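PDB 1GTD: MTH169 from Methanobacterium thermoautotrophicum, which is a small alpha+beta protein of the PurS family, built on an antiparallel sheet with helices and found in the crystal as a four-chain assembly. Local coordinates for residues B[3-8]-B[75-80]; B[8-13]-B[38-43]. One frame throughout, in Å; residues are numbered along the deposited sequence.

Contact 1 (B[3-8]-B[75-80]); sequences FMVEVR and YDVSIN
Strand 3-8, in the middle of the sheet, runs antiparallel to strand 75-80, outermost within the chain, and three pairs of backbone hydrogen bonds join Met4 to Asn80, Glu6 to Ser78 and Arg8 to Asp76. The straightest runs from Asn80 N to Met4 O (2.8 Å), with 180° at the hydrogen. Val5, Val7, Val77 and Ile79 point to the face covered by helix 59-67 and the loop before it, which carries Leu52. Val7 and Val77 lie side by side; each has CG1 anti to the backbone N, and Val7 CG1 meets Val77 CG2 at 4.2 Å. Phe3 swings its ring beside its own backbone N (chi1 -71°), where Phe3 CD2 comes 3.6 Å from Ile79 CG2 in an oblique crossing. The other face, with Met4, Glu6, Arg8, Asp76, Ser78 and Asn80, is mainly polar. Glu6 leaves the strand fully extended through CG and CD, with CG anti to the backbone N (chi1 177°). Ser78 OG, set between its own backbone N and carbonyl carbon, sits 3.2 Å from Glu6 CB and gives a weak hydrogen bond to Glu6 OE1 (3.5 Å). Glu6 OE2 forms a long salt bridge with Arg8 NH1 (3.6 Å). Tyr75 OH turns away to bond Gln64. The backbone thus supplies the specific bonding, while one face contributes apolar packing and the other only a weak hydrogen bond and a long ion pair.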
ATOM      1  N   PHE B   3      -9.232 -14.916 -21.318  1.00 34.56           N
ATOM      2  CA  PHE B   3     -10.128 -14.312 -20.333  1.00 34.95           C
ATOM      3  C   PHE B   3      -9.538 -13.104 -19.629  1.00 34.45           C
ATOM      4  O   PHE B   3      -8.453 -13.170 -19.059  1.00 35.08           O
ATOM      5  CB  PHE B   3     -10.545 -15.332 -19.267  1.00 34.67           C
ATOM      6  CG  PHE B   3     -11.487 -16.384 -19.767  1.00 34.95           C
ATOM      7  CD1 PHE B   3     -11.004 -17.566 -20.316  1.00 35.22           C
ATOM      8  CD2 PHE B   3     -12.865 -16.185 -19.704  1.00 34.96           C
ATOM      9  CE1 PHE B   3     -11.880 -18.537 -20.794  1.00 35.60           C
ATOM     10  CE2 PHE B   3     -13.749 -17.152 -20.181  1.00 35.39           C
ATOM     11  CZ  PHE B   3     -13.258 -18.328 -20.726  1.00 35.03           C
HETATM   12  N   MSE B   4     -10.277 -12.005 -19.660  1.00 35.75           N
HETATM   13  CA  MSE B   4      -9.866 -10.766 -19.018  1.00 37.47           C
HETATM   14  C   MSE B   4     -10.539 -10.722 -17.639  1.00 33.94           C
HETATM   15  O   MSE B   4     -11.766 -10.613 -17.536  1.00 31.27           O
HETATM   16  CB  MSE B   4     -10.308  -9.597 -19.889  1.00 45.46           C
HETATM   17  CG  MSE B   4      -9.681  -8.274 -19.553  1.00 57.14           C
HETATM   18 SE   MSE B   4      -9.547  -7.112 -21.124  1.00 78.34          SE
HETATM   19  CE  MSE B   4     -11.333  -6.315 -21.080  1.00 69.96           C
ATOM     20  N   VAL B   5      -9.735 -10.813 -16.583  1.00 29.67           N
ATOM     21  CA  VAL B   5     -10.257 -10.826 -15.220  1.00 26.34           C
ATOM     22  C   VAL B   5     -10.041  -9.529 -14.448  1.00 25.89           C
ATOM     23  O   VAL B   5      -8.994  -8.898 -14.561  1.00 25.31           O
ATOM     24  CB  VAL B   5      -9.612 -11.972 -14.398  1.00 25.19           C
ATOM     25  CG1 VAL B   5     -10.319 -12.124 -13.053  1.00 22.92           C
ATOM     26  CG2 VAL B   5      -9.644 -13.270 -15.191  1.00 22.37           C
ATOM     27  N   GLU B   6     -11.042  -9.135 -13.665  1.00 25.32           N
ATOM     28  CA  GLU B   6     -10.935  -7.940 -12.834  1.00 24.60           C
ATOM     29  C   GLU B   6     -11.481  -8.213 -11.437  1.00 22.67           C
ATOM     30  O   GLU B   6     -12.657  -8.558 -11.278  1.00 21.66           O
ATOM     31  CB  GLU B   6     -11.697  -6.755 -13.426  1.00 25.90           C
ATOM     32  CG  GLU B   6     -11.645  -5.535 -12.499  1.00 28.80           C
ATOM     33  CD  GLU B   6     -12.394  -4.327 -13.030  1.00 31.29           C
ATOM     34  OE1 GLU B   6     -13.607  -4.449 -13.315  1.00 35.19           O
ATOM     35  OE2 GLU B   6     -11.771  -3.247 -13.150  1.00 31.53           O
ATOM     36  N   VAL B   7     -10.626  -8.058 -10.428  1.00 20.17           N
ATOM     37  CA  VAL B   7     -11.032  -8.277  -9.042  1.00 17.87           C
ATOM     38  C   VAL B   7     -10.975  -6.966  -8.266  1.00 18.36           C
ATOM     39  O   VAL B   7      -9.915  -6.347  -8.144  1.00 17.73           O
ATOM     40  CB  VAL B   7     -10.127  -9.300  -8.336  1.00 14.20           C
ATOM     41  CG1 VAL B   7     -10.673  -9.604  -6.959  1.00 14.01           C
ATOM     42  CG2 VAL B   7     -10.051 -10.569  -9.146  1.00 15.73           C
ATOM     43  N   ARG B   8     -12.127  -6.536  -7.758  1.00 20.26           N
ATOM     44  CA  ARG B   8     -12.208  -5.299  -6.986  1.00 21.36           C
ATOM     45  C   ARG B   8     -12.332  -5.674  -5.518  1.00 21.50           C
ATOM     46  O   ARG B   8     -13.188  -6.470  -5.144  1.00 23.40           O
ATOM     47  CB  ARG B   8     -13.398  -4.471  -7.457  1.00 21.18           C
ATOM     48  CG  ARG B   8     -13.359  -4.217  -8.961  1.00 22.74           C
ATOM     49  CD  ARG B   8     -14.497  -3.337  -9.411  1.00 26.17           C
ATOM     50  NE  ARG B   8     -14.356  -1.979  -8.893  1.00 31.65           N
ATOM     51  CZ  ARG B   8     -13.926  -0.937  -9.605  1.00 32.98           C
ATOM     52  NH1 ARG B   8     -13.592  -1.091 -10.885  1.00 32.80           N
ATOM     53  NH2 ARG B   8     -13.829   0.262  -9.032  1.00 31.98           N
ATOM     54  N   TYR B  75     -15.444  -8.295  -2.046  1.00 24.89           N
ATOM     55  CA  TYR B  75     -14.786  -8.248  -3.340  1.00 25.73           C
ATOM     56  C   TYR B  75     -15.713  -8.547  -4.501  1.00 26.21           C
ATOM     57  O   TYR B  75     -16.775  -9.136  -4.324  1.00 27.48           O
ATOM     58  CB  TYR B  75     -13.567  -9.167  -3.356  1.00 27.71           C
ATOM     59  CG  TYR B  75     -13.845 -10.622  -3.081  1.00 30.18           C
ATOM     60  CD1 TYR B  75     -13.802 -11.565  -4.110  1.00 31.63           C
ATOM     61  CD2 TYR B  75     -14.129 -11.064  -1.788  1.00 30.93           C
ATOM     62  CE1 TYR B  75     -14.030 -12.917  -3.861  1.00 33.27           C
ATOM     63  CE2 TYR B  75     -14.363 -12.412  -1.524  1.00 33.24           C
ATOM     64  CZ  TYR B  75     -14.310 -13.333  -2.566  1.00 33.81           C
ATOM     65  OH  TYR B  75     -14.528 -14.666  -2.311  1.00 33.08           O
ATOM     66  N   ASP B  76     -15.312  -8.089  -5.682  1.00 27.20           N
ATOM     67  CA  ASP B  76     -16.061  -8.272  -6.924  1.00 27.54           C
ATOM     68  C   ASP B  76     -15.154  -8.926  -7.942  1.00 27.64           C
ATOM     69  O   ASP B  76     -13.963  -8.616  -8.020  1.00 28.27           O
ATOM     70  CB  ASP B  76     -16.499  -6.926  -7.497  1.00 27.45           C
ATOM     71  CG  ASP B  76     -17.804  -6.458  -6.943  1.00 29.21           C
ATOM     72  OD1 ASP B  76     -18.844  -6.799  -7.544  1.00 30.20           O
ATOM     73  OD2 ASP B  76     -17.796  -5.756  -5.906  1.00 31.73           O
ATOM     74  N   VAL B  77     -15.716  -9.826  -8.732  1.00 27.28           N
ATOM     75  CA  VAL B  77     -14.946 -10.479  -9.770  1.00 26.26           C
ATOM     76  C   VAL B  77     -15.742 -10.410 -11.060  1.00 26.77           C
ATOM     77  O   VAL B  77     -16.906 -10.825 -11.110  1.00 27.09           O
ATOM     78  CB  VAL B  77     -14.651 -11.950  -9.428  1.00 25.39           C
ATOM     79  CG1 VAL B  77     -13.859 -12.592 -10.565  1.00 24.48           C
ATOM     80  CG2 VAL B  77     -13.860 -12.034  -8.136  1.00 24.21           C
ATOM     81  N   SER B  78     -15.124  -9.848 -12.094  1.00 25.87           N
ATOM     82  CA  SER B  78     -15.763  -9.743 -13.398  1.00 25.41           C
ATOM     83  C   SER B  78     -14.865 -10.456 -14.395  1.00 24.64           C
ATOM     84  O   SER B  78     -13.655 -10.246 -14.418  1.00 25.09           O
ATOM     85  CB  SER B  78     -15.946  -8.275 -13.806  1.00 25.84           C
ATOM     86  OG  SER B  78     -14.700  -7.646 -14.058  1.00 27.80           O
ATOM     87  N   ILE B  79     -15.459 -11.315 -15.209  1.00 25.15           N
ATOM     88  CA  ILE B  79     -14.693 -12.053 -16.197  1.00 25.89           C
ATOM     89  C   ILE B  79     -15.252 -11.752 -17.583  1.00 26.96           C
ATOM     90  O   ILE B  79     -16.416 -12.006 -17.869  1.00 26.07           O
ATOM     91  CB  ILE B  79     -14.740 -13.568 -15.891  1.00 25.07           C
ATOM     92  CG1 ILE B  79     -14.375 -13.786 -14.418  1.00 24.34           C
ATOM     93  CG2 ILE B  79     -13.758 -14.319 -16.772  1.00 23.68           C
ATOM     94  CD1 ILE B  79     -14.684 -15.157 -13.896  1.00 23.24           C
ATOM     95  N   ASN B  80     -14.408 -11.174 -18.426  1.00 29.71           N
ATOM     96  CA  ASN B  80     -14.784 -10.816 -19.779  1.00 34.62           C
ATOM     97  C   ASN B  80     -14.010 -11.714 -20.748  1.00 36.86           C
ATOM     98  O   ASN B  80     -12.786 -11.797 -20.675  1.00 36.33           O
ATOM     99  CB  ASN B  80     -14.425  -9.345 -20.033  1.00 37.10           C
ATOM    100  CG  ASN B  80     -14.875  -8.421 -18.898  1.00 40.68           C
ATOM    101  OD1 ASN B  80     -16.062  -8.117 -18.771  1.00 44.14           O
ATOM    102  ND2 ASN B  80     -13.927  -7.979 -18.065  1.00 40.79           N
TER

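Contact 2 (B[8-13]-B[38-43]); sequences RIRLKK and DTTDVI
Two strands of an antiparallel sheet meet here, central strand 3-11 and strand 37-47, which is outermost within the chain but continues the sheet into a second subunit through a further antiparallel ladder. Ile9 and Asp41 form the hydrogen-bonded pair: Ile9 N reaches Asp41 O at 2.8 Å, nearly along the C=O axis, and Asp41 N returns to Ile9 O at 3.0 Å. Beyond this pair the Arg10 side chain carries the contact. From CB, which lies near Thr39 O and Thr40 OG1, its chain sets out with CG anti to the backbone N (chi1 -173°), bringing Arg10 CG to 3.4 Å from Thr39 O. Arg10 CD then passes Thr40 OG1 at 3.4 Å and Asp38 OD1 at 3.6 Å. A bend at chi3 (55°) turns NE and the guanidinium across the carboxylate. At the tip Arg10 NH1 is 3.9 Å from Asp38 OD1, a long salt bridge. The two flat groups are almost parallel, 4° apart, but the oxygen lies well out of the guanidinium plane, so charge alone attracts them and no N-H points at it. On the face carrying Ile9, Ile9 CD1 obliquely meets Ile43 CD1 at 3.9 Å, and Leu67 of helix 59-67 touches both residues. On the other face, Arg8 lies alongside Val42, and Val42 CG2 sits over the centre of the guanidinium, 3.8 Å from Arg8 CZ.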
ATOM      1  N   ARG B   8     -12.127  -6.536  -7.758  1.00 20.26           N
ATOM      2  CA  ARG B   8     -12.208  -5.299  -6.986  1.00 21.36           C
ATOM      3  C   ARG B   8     -12.332  -5.674  -5.518  1.00 21.50           C
ATOM      4  O   ARG B   8     -13.188  -6.470  -5.144  1.00 23.40           O
ATOM      5  CB  ARG B   8     -13.398  -4.471  -7.457  1.00 21.18           C
ATOM      6  CG  ARG B   8     -13.359  -4.217  -8.961  1.00 22.74           C
ATOM      7  CD  ARG B   8     -14.497  -3.337  -9.411  1.00 26.17           C
ATOM      8  NE  ARG B   8     -14.356  -1.979  -8.893  1.00 31.65           N
ATOM      9  CZ  ARG B   8     -13.926  -0.937  -9.605  1.00 32.98           C
ATOM     10  NH1 ARG B   8     -13.592  -1.091 -10.885  1.00 32.80           N
ATOM     11  NH2 ARG B   8     -13.829   0.262  -9.032  1.00 31.98           N
ATOM     12  N   ILE B   9     -11.458  -5.110  -4.690  1.00 21.89           N
ATOM     13  CA  ILE B   9     -11.429  -5.417  -3.266  1.00 20.59           C
ATOM     14  C   ILE B   9     -11.619  -4.189  -2.379  1.00 21.47           C
ATOM     15  O   ILE B   9     -10.912  -3.196  -2.518  1.00 19.88           O
ATOM     16  CB  ILE B   9     -10.100  -6.097  -2.928  1.00 20.26           C
ATOM     17  CG1 ILE B   9      -9.871  -7.240  -3.918  1.00 21.97           C
ATOM     18  CG2 ILE B   9     -10.124  -6.656  -1.522  1.00 20.06           C
ATOM     19  CD1 ILE B   9      -8.509  -7.884  -3.843  1.00 21.96           C
ATOM     20  N   ARG B  10     -12.575  -4.264  -1.455  1.00 24.13           N
ATOM     21  CA  ARG B  10     -12.840  -3.146  -0.556  1.00 24.84           C
ATOM     22  C   ARG B  10     -13.296  -3.619   0.829  1.00 24.03           C
ATOM     23  O   ARG B  10     -14.137  -4.507   0.950  1.00 24.69           O
ATOM     24  CB  ARG B  10     -13.890  -2.229  -1.181  1.00 27.23           C
ATOM     25  CG  ARG B  10     -14.130  -0.947  -0.412  1.00 33.55           C
ATOM     26  CD  ARG B  10     -15.058  -0.033  -1.184  1.00 37.55           C
ATOM     27  NE  ARG B  10     -16.306  -0.713  -1.523  1.00 43.54           N
ATOM     28  CZ  ARG B  10     -17.274  -0.179  -2.265  1.00 45.41           C
ATOM     29  NH1 ARG B  10     -17.140   1.052  -2.753  1.00 44.90           N
ATOM     30  NH2 ARG B  10     -18.376  -0.877  -2.519  1.00 46.95           N
ATOM     31  N   LEU B  11     -12.729  -3.025   1.874  1.00 22.53           N
ATOM     32  CA  LEU B  11     -13.071  -3.396   3.246  1.00 19.94           C
ATOM     33  C   LEU B  11     -14.550  -3.208   3.516  1.00 18.85           C
ATOM     34  O   LEU B  11     -15.178  -2.307   2.967  1.00 17.52           O
ATOM     35  CB  LEU B  11     -12.250  -2.572   4.242  1.00 19.14           C
ATOM     36  CG  LEU B  11     -10.789  -3.012   4.378  1.00 16.60           C
ATOM     37  CD1 LEU B  11      -9.960  -1.920   5.013  1.00 16.91           C
ATOM     38  CD2 LEU B  11     -10.729  -4.278   5.197  1.00 18.02           C
ATOM     39  N   LYS B  12     -15.104  -4.074   4.359  1.00 18.92           N
ATOM     40  CA  LYS B  12     -16.520  -4.009   4.685  1.00 17.81           C
ATOM     41  C   LYS B  12     -16.835  -2.735   5.451  1.00 19.25           C
ATOM     42  O   LYS B  12     -15.982  -2.200   6.157  1.00 16.30           O
ATOM     43  CB  LYS B  12     -16.918  -5.217   5.514  1.00 16.60           C
ATOM     44  CG  LYS B  12     -16.509  -6.511   4.891  1.00 15.02           C
ATOM     45  CD  LYS B  12     -17.127  -7.675   5.624  1.00 15.28           C
ATOM     46  CE  LYS B  12     -16.863  -8.959   4.862  1.00 14.49           C
ATOM     47  NZ  LYS B  12     -17.608 -10.085   5.477  1.00 17.90           N
ATOM     48  N   LYS B  13     -18.066  -2.253   5.301  1.00 22.21           N
ATOM     49  CA  LYS B  13     -18.508  -1.034   5.972  1.00 24.24           C
ATOM     50  C   LYS B  13     -18.305  -1.108   7.484  1.00 24.78           C
ATOM     51  O   LYS B  13     -18.627  -2.116   8.118  1.00 25.45           O
ATOM     52  CB  LYS B  13     -19.984  -0.781   5.661  1.00 26.58           C
ATOM     53  CG  LYS B  13     -20.271  -0.385   4.217  1.00 29.72           C
ATOM     54  CD  LYS B  13     -20.807   1.057   4.119  1.00 33.40           C
ATOM     55  CE  LYS B  13     -19.773   2.093   4.593  1.00 36.28           C
ATOM     56  NZ  LYS B  13     -20.269   3.505   4.508  1.00 36.24           N
ATOM     57  N   ASP B  38     -13.165   6.692   0.821  1.00 31.65           N
ATOM     58  CA  ASP B  38     -13.156   5.241   0.693  1.00 31.84           C
ATOM     59  C   ASP B  38     -12.077   4.843  -0.319  1.00 32.20           C
ATOM     60  O   ASP B  38     -11.728   5.629  -1.212  1.00 32.27           O
ATOM     61  CB  ASP B  38     -14.531   4.789   0.208  1.00 34.07           C
ATOM     62  CG  ASP B  38     -14.929   3.435   0.741  1.00 36.84           C
ATOM     63  OD1 ASP B  38     -16.059   2.991   0.419  1.00 38.41           O
ATOM     64  OD2 ASP B  38     -14.121   2.820   1.478  1.00 38.30           O
ATOM     65  N   THR B  39     -11.563   3.624  -0.188  1.00 30.30           N
ATOM     66  CA  THR B  39     -10.508   3.127  -1.074  1.00 29.25           C
ATOM     67  C   THR B  39     -10.823   1.730  -1.611  1.00 28.46           C
ATOM     68  O   THR B  39     -11.269   0.853  -0.869  1.00 28.55           O
ATOM     69  CB  THR B  39      -9.146   3.082  -0.311  1.00 29.86           C
ATOM     70  OG1 THR B  39      -8.397   4.279  -0.572  1.00 29.28           O
ATOM     71  CG2 THR B  39      -8.337   1.848  -0.696  1.00 31.29           C
ATOM     72  N   THR B  40     -10.586   1.527  -2.902  1.00 26.39           N
ATOM     73  CA  THR B  40     -10.826   0.236  -3.525  1.00 24.04           C
ATOM     74  C   THR B  40      -9.567  -0.161  -4.268  1.00 24.46           C
ATOM     75  O   THR B  40      -8.891   0.687  -4.865  1.00 25.17           O
ATOM     76  CB  THR B  40     -11.978   0.296  -4.542  1.00 24.68           C
ATOM     77  OG1 THR B  40     -13.153   0.824  -3.915  1.00 25.78           O
ATOM     78  CG2 THR B  40     -12.280  -1.097  -5.070  1.00 24.98           C
ATOM     79  N   ASP B  41      -9.243  -1.444  -4.228  1.00 23.60           N
ATOM     80  CA  ASP B  41      -8.066  -1.940  -4.917  1.00 25.23           C
ATOM     81  C   ASP B  41      -8.559  -2.792  -6.056  1.00 24.20           C
ATOM     82  O   ASP B  41      -9.387  -3.671  -5.856  1.00 25.13           O
ATOM     83  CB  ASP B  41      -7.206  -2.775  -3.977  1.00 28.39           C
ATOM     84  CG  ASP B  41      -6.766  -1.994  -2.769  1.00 34.34           C
ATOM     85  OD1 ASP B  41      -7.216  -2.328  -1.645  1.00 38.68           O
ATOM     86  OD2 ASP B  41      -5.984  -1.029  -2.949  1.00 35.66           O
ATOM     87  N   VAL B  42      -8.065  -2.530  -7.256  1.00 22.21           N
ATOM     88  CA  VAL B  42      -8.504  -3.308  -8.397  1.00 19.54           C
ATOM     89  C   VAL B  42      -7.337  -4.040  -9.032  1.00 19.58           C
ATOM     90  O   VAL B  42      -6.323  -3.440  -9.379  1.00 17.51           O
ATOM     91  CB  VAL B  42      -9.183  -2.413  -9.440  1.00 17.61           C
ATOM     92  CG1 VAL B  42      -9.799  -3.271 -10.539  1.00 15.49           C
ATOM     93  CG2 VAL B  42     -10.233  -1.539  -8.751  1.00 13.63           C
ATOM     94  N   ILE B  43      -7.493  -5.353  -9.154  1.00 19.79           N
ATOM     95  CA  ILE B  43      -6.478  -6.190  -9.754  1.00 20.01           C
ATOM     96  C   ILE B  43      -7.059  -6.719 -11.048  1.00 21.44           C
ATOM     97  O   ILE B  43      -8.167  -7.251 -11.052  1.00 21.92           O
ATOM     98  CB  ILE B  43      -6.143  -7.372  -8.863  1.00 19.11           C
ATOM     99  CG1 ILE B  43      -5.824  -6.870  -7.458  1.00 20.62           C
ATOM    100  CG2 ILE B  43      -4.971  -8.138  -9.449  1.00 19.08           C
ATOM    101  CD1 ILE B  43      -5.580  -7.968  -6.456  1.00 23.81           C
TER

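How the contacts relate
Both contacts use strand 3-11, the middle strand of the sheet: contact 1 joins its first part to strand 73-81, contact 2 its later part to strand 37-47. They share Arg8 and touch directly, a probable hydrogen bond linking Val7 N to Ile43 O. Contact 2 is nested within the chain loop that contact 1 closes; its centre is about 4 Å from the centre of the chain, that of contact 1 about 10 Å. Both are partly buried. Contact 1 has the longer, regular ladder; contact 2 has one hydrogen-bonded pair and adds large contributions from Arg8, Ile9 and Arg10. Its strand 38-43 also pairs with a strand of a second subunit, so contact 2 lies closer to the assembly interface.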